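Local atomic coordinates of CRISPR-associated protein Cas6 C-terminal domain-containing protein (Thermus thermophilus HB8, PDB entry 4C8Y), a protein that probably cleaves CRISPR RNA as a Cas6-type endoribonuclease of antiviral defence, and is caught here with a bound RNA that mimics its substrate. Residues Leu148-Arg153 with Ser225-Lys230. Sequence-based numbering, arbitrary orientation.
Sequences LESLLR and SGVGAK. With nucleotides of chain C.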
loop_
_atom_site.group_PDB
_atom_site.type_symbol
_atom_site.label_atom_id
_atom_site.label_comp_id
_atom_site.label_asym_id
_atom_site.label_seq_id
_atom_site.Cartn_x
_atom_site.Cartn_y
_atom_site.Cartn_z
ATOM N N LEU A 148 -0.694 -9.387 -9.256
ATOM C CA LEU A 148 -1.288 -10.170 -10.337
ATOM C C LEU A 148 -0.246 -10.770 -11.285
ATOM O O LEU A 148 -0.462 -11.846 -11.836
ATOM C CB LEU A 148 -2.320 -9.339 -11.102
ATOM C CG LEU A 148 -3.536 -8.918 -10.269
ATOM C CD1 LEU A 148 -4.447 -8.020 -11.081
ATOM C CD2 LEU A 148 -4.320 -10.122 -9.751
ATOM N N GLU A 149 0.884 -10.093 -11.470
ATOM C CA GLU A 149 1.980 -10.679 -12.235
ATOM C C GLU A 149 2.513 -11.889 -11.481
ATOM O O GLU A 149 2.749 -12.951 -12.081
ATOM C CB GLU A 149 3.106 -9.669 -12.481
ATOM C CG GLU A 149 4.218 -10.166 -13.412
ATOM C CD GLU A 149 5.358 -10.882 -12.691
ATOM O OE1 GLU A 149 5.377 -10.910 -11.441
ATOM O OE2 GLU A 149 6.248 -11.417 -13.387
ATOM N N SER A 150 2.704 -11.724 -10.170
ATOM C CA SER A 150 3.153 -12.832 -9.334
ATOM C C SER A 150 2.235 -14.045 -9.484
ATOM O O SER A 150 2.704 -15.160 -9.725
ATOM C CB SER A 150 3.229 -12.404 -7.867
ATOM O OG SER A 150 3.474 -13.516 -7.025
ATOM N N LEU A 151 0.930 -13.832 -9.351
ATOM C CA LEU A 151 -0.018 -14.942 -9.510
ATOM C C LEU A 151 -0.038 -15.537 -10.926
ATOM O O LEU A 151 0.060 -16.768 -11.112
ATOM C CB LEU A 151 -1.420 -14.487 -9.110
ATOM C CG LEU A 151 -1.550 -14.177 -7.617
ATOM C CD1 LEU A 151 -2.826 -13.403 -7.325
ATOM C CD2 LEU A 151 -1.497 -15.466 -6.804
ATOM N N LEU A 152 -0.166 -14.665 -11.918
ATOM C CA LEU A 152 -0.302 -15.095 -13.302
ATOM C C LEU A 152 0.901 -15.927 -13.755
ATOM O O LEU A 152 0.748 -17.029 -14.320
ATOM C CB LEU A 152 -0.476 -13.870 -14.207
ATOM C CG LEU A 152 -0.727 -14.183 -15.677
ATOM C CD1 LEU A 152 -2.035 -14.982 -15.832
ATOM C CD2 LEU A 152 -0.755 -12.933 -16.538
ATOM N N ARG A 153 2.092 -15.395 -13.490
ATOM C CA ARG A 153 3.340 -16.045 -13.873
ATOM C C ARG A 153 3.353 -17.518 -13.461
ATOM O O ARG A 153 3.628 -18.418 -14.269
ATOM C CB ARG A 153 4.501 -15.305 -13.209
ATOM C CG ARG A 153 5.887 -15.717 -13.665
ATOM C CD ARG A 153 6.943 -15.063 -12.785
ATOM N NE ARG A 153 6.845 -15.534 -11.403
ATOM C CZ ARG A 153 6.938 -14.766 -10.319
ATOM N NH1 ARG A 153 7.138 -13.456 -10.418
ATOM N NH2 ARG A 153 6.828 -15.316 -9.118
ATOM N N SER A 225 -0.824 -20.772 -4.269
ATOM C CA SER A 225 0.515 -20.294 -4.606
ATOM C C SER A 225 1.099 -19.291 -3.611
ATOM O O SER A 225 2.317 -19.195 -3.463
ATOM C CB SER A 225 0.509 -19.659 -5.993
ATOM O OG SER A 225 -0.265 -18.479 -5.996
ATOM N N GLY A 226 0.237 -18.541 -2.935
ATOM C CA GLY A 226 0.690 -17.385 -2.181
ATOM C C GLY A 226 1.032 -16.263 -3.145
ATOM O O GLY A 226 0.855 -16.405 -4.354
ATOM N N VAL A 227 1.528 -15.150 -2.616
ATOM C CA VAL A 227 1.833 -13.984 -3.437
ATOM C C VAL A 227 3.219 -13.445 -3.116
ATOM O O VAL A 227 3.579 -13.281 -1.953
ATOM C CB VAL A 227 0.792 -12.867 -3.209
ATOM C CG1 VAL A 227 1.172 -11.591 -3.965
ATOM C CG2 VAL A 227 -0.594 -13.347 -3.618
ATOM N N GLY A 228 3.994 -13.177 -4.161
ATOM C CA GLY A 228 5.246 -12.461 -4.019
ATOM C C GLY A 228 6.443 -13.340 -3.720
ATOM O O GLY A 228 6.485 -14.520 -4.088
ATOM N N ALA A 229 7.421 -12.753 -3.036
ATOM C CA ALA A 229 8.699 -13.413 -2.798
ATOM C C ALA A 229 8.718 -14.251 -1.516
ATOM O O ALA A 229 8.020 -13.950 -0.546
ATOM C CB ALA A 229 9.815 -12.375 -2.758
ATOM N N LYS A 230 9.522 -15.313 -1.539
ATOM C CA LYS A 230 9.835 -16.091 -0.345
ATOM C C LYS A 230 8.605 -16.797 0.249
ATOM O O LYS A 230 8.465 -16.914 1.466
ATOM C CB LYS A 230 10.531 -15.206 0.704
ATOM C CG LYS A 230 12.042 -15.044 0.515
ATOM C CD LYS A 230 12.415 -14.502 -0.848
ATOM C CE LYS A 230 13.919 -14.447 -1.022
ATOM N NZ LYS A 230 14.242 -13.626 -2.202
ATOM P P G C 12 8.008 -10.983 -7.455
ATOM O OP1 G C 12 6.612 -11.376 -7.139
ATOM O OP2 G C 12 8.875 -10.402 -6.397
ATOM O "O5'" G C 12 8.743 -12.269 -8.038
ATOM C "C5'" G C 12 9.435 -13.162 -7.182
ATOM C "C4'" G C 12 10.132 -14.246 -7.963
ATOM O "O4'" G C 12 11.092 -13.664 -8.887
ATOM C "C3'" G C 12 10.959 -15.217 -7.138
ATOM O "O3'" G C 12 10.170 -16.217 -6.517
ATOM C "C2'" G C 12 11.950 -15.753 -8.162
ATOM O "O2'" G C 12 11.342 -16.722 -9.002
ATOM C "C1'" G C 12 12.231 -14.499 -8.987
ATOM N N9 G C 12 13.396 -13.743 -8.488
ATOM C C8 G C 12 13.294 -12.475 -7.963
ATOM N N7 G C 12 14.428 -11.974 -7.585
ATOM C C5 G C 12 15.342 -12.969 -7.879
ATOM C C6 G C 12 16.739 -12.955 -7.671
ATOM O O6 G C 12 17.472 -12.081 -7.192
ATOM N N1 G C 12 17.302 -14.131 -8.093
ATOM C C2 G C 12 16.662 -15.196 -8.639
ATOM N N2 G C 12 17.613 -16.112 -8.898
ATOM N N3 G C 12 15.345 -15.248 -8.853
ATOM C C4 G C 12 14.742 -14.087 -8.445
ATOM P P G C 11 8.466 -4.809 -11.089
ATOM O OP1 G C 11 7.519 -3.808 -10.528
ATOM O OP2 G C 11 9.923 -4.617 -10.869
ATOM O "O5'" G C 11 8.017 -6.250 -10.574
ATOM C "C5'" G C 11 8.894 -7.089 -9.836
ATOM C "C4'" G C 11 8.909 -8.490 -10.394
ATOM O "O4'" G C 11 9.997 -8.629 -11.347
ATOM C "C3'" G C 11 9.148 -9.602 -9.384
ATOM O "O3'" G C 11 7.960 -9.973 -8.704
ATOM C "C2'" G C 11 9.742 -10.715 -10.242
ATOM O "O2'" G C 11 8.728 -11.429 -10.933
ATOM C "C1'" G C 11 10.562 -9.920 -11.256
ATOM N N9 G C 11 11.975 -9.772 -10.855
ATOM C C8 G C 11 12.465 -8.644 -10.242
ATOM N N7 G C 11 13.734 -8.705 -9.977
ATOM C C5 G C 11 14.117 -9.948 -10.448
ATOM C C6 G C 11 15.402 -10.544 -10.421
ATOM O O6 G C 11 16.485 -10.127 -9.987
ATOM N N1 G C 11 15.370 -11.790 -10.988
ATOM C C2 G C 11 14.288 -12.419 -11.518
ATOM N N2 G C 11 14.722 -13.613 -11.952
ATOM N N3 G C 11 13.062 -11.893 -11.563
ATOM C C4 G C 11 13.049 -10.644 -11.005
ATOM P P G C 13 10.551 -16.760 -5.055
ATOM O OP1 G C 13 9.458 -17.663 -4.613
ATOM O OP2 G C 13 10.951 -15.613 -4.200
ATOM O "O5'" G C 13 11.851 -17.645 -5.302
ATOM C "C5'" G C 13 11.788 -18.830 -6.079
ATOM C "C4'" G C 13 13.138 -19.495 -6.174
ATOM O "O4'" G C 13 14.048 -18.668 -6.950
ATOM C "C3'" G C 13 13.872 -19.703 -4.859
ATOM O "O3'" G C 13 13.408 -20.824 -4.126
ATOM C "C2'" G C 13 15.320 -19.814 -5.310
ATOM O "O2'" G C 13 15.588 -21.094 -5.865
ATOM C "C1'" G C 13 15.360 -18.776 -6.429
ATOM N N9 G C 13 15.774 -17.451 -5.934
ATOM C C8 G C 13 14.902 -16.409 -5.723
ATOM N N7 G C 13 15.477 -15.333 -5.283
ATOM C C5 G C 13 16.814 -15.681 -5.196
ATOM C C6 G C 13 17.902 -14.886 -4.771
ATOM O O6 G C 13 17.937 -13.712 -4.382
ATOM N N1 G C 13 19.077 -15.597 -4.829
ATOM C C2 G C 13 19.235 -16.884 -5.232
ATOM N N2 G C 13 20.548 -17.162 -5.117
ATOM N N3 G C 13 18.233 -17.666 -5.635
ATOM C C4 G C 13 17.040 -16.993 -5.592
HETATM O O HOH W 1 5.926 -13.831 -7.218
#
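Ser150, on helix 144-158, accepts a nearly straight hydrogen bond from the backbone N of Gly228: the donor lies 2.9 Å from Ser150 OG, with an N-H...O angle of 160°. With OG anti to the backbone N (chi1 171°), the short serine side chain meets the loop that follows helix 209-225, and its small size lets helix and backbone come close. The tightly packed part lies beside it. Leucine suits position 151 because its branched end spans the gap between backbones: CD2 reaches the C-terminal end of helix 209-225, 3.4 Å from Ser225 OG, and packs 3.9 Å from CG2 of Val227, a compact apolar partner; Leu218 and Ala222 of that helix continue the layer. Ser225 OG turns to the carbonyl O of Gly226. Gly226, the first residue past the helix, has positive phi, and so does Gly228 within the loop; both conformations suit residues without a side chain.

The other side is polar and less closely packed, shared with water and RNA. One water accepts from Arg153 NH2 and lies between Ser150 OG and OP1 of G12 of the RNA chain, to which it probably donates, though other acceptors compete for its protons. Arginine is long enough to span from helix to RNA: NH1 donates to O5' of G12 (3.1 Å) and lies close to O2' of G11 of that chain, while a salt bridge to Glu149 helps to hold the guanidinium. Lys230 N donates to OP2 of G13 of the RNA chain.

Bonds to backbone oxygens, rather than base edges, are consistent with recognition of the RNA backbone here, and the arginine probably offsets part of its negative charge.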